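Local coordinates for protein TRAS1 ORF2p (Bombyx mori, PDB 1WDU) that serves as the N-terminal endonuclease domain of a telomere-specific non-LTR retrotransposon protein, probably nicking target DNA to allow insertion, at residues A[128-133]-A[171-176]. The protein carries 1 engineered substitution. Residues are numbered along the deposited sequence; the frame is centred on the assembly and turned at random.
Sequences KPIESY and GDQLMG
I130 and E131, where the chain enters helix 131-142, meet Q173 and L174 on helix 169-181, joining two neighbouring helices of one outer layer in the four-layered alpha/beta sandwich of this DNase I-like endonuclease domain. The buried part is the inner one. I130 points at the other helix, and its CG2 methyl packs against the Q173 side chain at the amide carbon, 3.8 Å from Q173 CD, the two side chains running antiparallel and each passing alongside the other. With CG1 anti to the backbone N (chi1 -164°) and the chain extended beyond it, I130 CD1 makes an apolar contact with L174 CB at 4.3 Å. L134, further along helix 131-142, also touches both Q173 and L174.

The polar part lies on the more exposed side. E131 bends at chi2 (86°), which swings its carboxylate to the Q173 amide, the two planes standing 78° apart. The direct link is weak: Q173 NE2 donates to E131 OE1 over 3.5 Å, while Q173 OE1 is just as near E131 OE1, but both are acceptors and do not bond. A water bridges the pair, accepting from Q173 NE2 at 3.3 Å and donating to the other carboxylate oxygen, E131 OE2, at 2.6 Å.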
# COMPACT_ATOMS: atom_id res chain seq x y z
N LYS A 128 16.57 -5.44 6.75
CA LYS A 128 17.34 -4.36 6.13
C LYS A 128 17.04 -3.06 6.87
O LYS A 128 15.91 -2.84 7.32
CB LYS A 128 16.95 -4.22 4.65
CG LYS A 128 17.53 -5.27 3.70
CD LYS A 128 18.97 -4.93 3.32
CE LYS A 128 19.54 -5.88 2.27
NZ LYS A 128 19.77 -7.26 2.78
N PRO A 129 18.05 -2.17 7.02
CA PRO A 129 17.90 -0.88 7.71
C PRO A 129 16.71 -0.10 7.14
O PRO A 129 16.59 0.04 5.92
CB PRO A 129 19.23 -0.18 7.42
CG PRO A 129 20.20 -1.32 7.35
CD PRO A 129 19.44 -2.37 6.56
N ILE A 130 15.85 0.43 8.01
CA ILE A 130 14.68 1.16 7.52
C ILE A 130 15.02 2.58 7.08
O ILE A 130 14.24 3.22 6.36
CB ILE A 130 13.53 1.21 8.59
CG1 ILE A 130 12.22 1.63 7.92
CG2 ILE A 130 13.88 2.17 9.72
CD1 ILE A 130 11.02 1.69 8.85
N GLU A 131 16.19 3.06 7.51
CA GLU A 131 16.66 4.40 7.18
C GLU A 131 16.54 4.80 5.70
O GLU A 131 15.95 5.83 5.39
CB GLU A 131 18.12 4.60 7.62
CG GLU A 131 18.32 4.99 9.07
CD GLU A 131 18.37 3.80 10.01
OE1 GLU A 131 18.82 3.97 11.16
OE2 GLU A 131 17.98 2.69 9.59
N SER A 132 17.13 4.01 4.80
CA SER A 132 17.08 4.37 3.38
C SER A 132 15.65 4.41 2.84
O SER A 132 15.35 5.20 1.95
CB SER A 132 17.92 3.40 2.54
OG SER A 132 17.47 2.06 2.66
N TYR A 133 14.78 3.58 3.39
CA TYR A 133 13.39 3.56 2.95
C TYR A 133 12.65 4.80 3.45
O TYR A 133 11.73 5.30 2.79
CB TYR A 133 12.70 2.29 3.46
CG TYR A 133 13.35 1.01 2.98
CD1 TYR A 133 13.37 -0.13 3.79
CD2 TYR A 133 13.95 0.94 1.72
CE1 TYR A 133 13.97 -1.31 3.35
CE2 TYR A 133 14.56 -0.24 1.28
CZ TYR A 133 14.56 -1.36 2.10
OH TYR A 133 15.15 -2.52 1.67
N GLY A 171 9.18 0.89 14.25
CA GLY A 171 7.92 1.61 14.28
C GLY A 171 8.16 3.06 14.66
O GLY A 171 7.57 3.98 14.07
N ASP A 172 9.04 3.26 15.65
CA ASP A 172 9.40 4.59 16.12
C ASP A 172 10.03 5.45 15.02
O ASP A 172 9.66 6.62 14.85
CB ASP A 172 10.37 4.48 17.31
CG ASP A 172 9.67 4.14 18.62
OD1 ASP A 172 10.38 3.93 19.62
OD2 ASP A 172 8.42 4.09 18.65
N GLN A 173 10.97 4.89 14.26
CA GLN A 173 11.60 5.64 13.17
C GLN A 173 10.55 6.01 12.12
O GLN A 173 10.53 7.15 11.64
CB GLN A 173 12.72 4.83 12.50
CG GLN A 173 13.99 4.71 13.36
CD GLN A 173 15.24 4.40 12.54
OE1 GLN A 173 15.62 5.18 11.66
NE2 GLN A 173 15.87 3.26 12.82
N LEU A 174 9.69 5.06 11.78
CA LEU A 174 8.63 5.33 10.79
C LEU A 174 7.69 6.42 11.32
O LEU A 174 7.36 7.36 10.61
CB LEU A 174 7.83 4.05 10.48
CG LEU A 174 6.66 4.17 9.49
CD1 LEU A 174 7.11 4.90 8.24
CD2 LEU A 174 6.14 2.78 9.14
N MET A 175 7.26 6.29 12.57
CA MET A 175 6.37 7.30 13.17
C MET A 175 7.04 8.67 13.15
O MET A 175 6.39 9.69 12.88
CB MET A 175 6.02 6.93 14.62
CG MET A 175 4.85 5.96 14.78
SD MET A 175 3.36 6.50 13.88
CE MET A 175 2.77 7.84 14.93
N GLY A 176 8.34 8.70 13.46
CA GLY A 176 9.07 9.96 13.47
C GLY A 176 9.02 10.60 12.10
O GLY A 176 8.78 11.80 11.96
O HOH W 1 17.76 0.96 11.47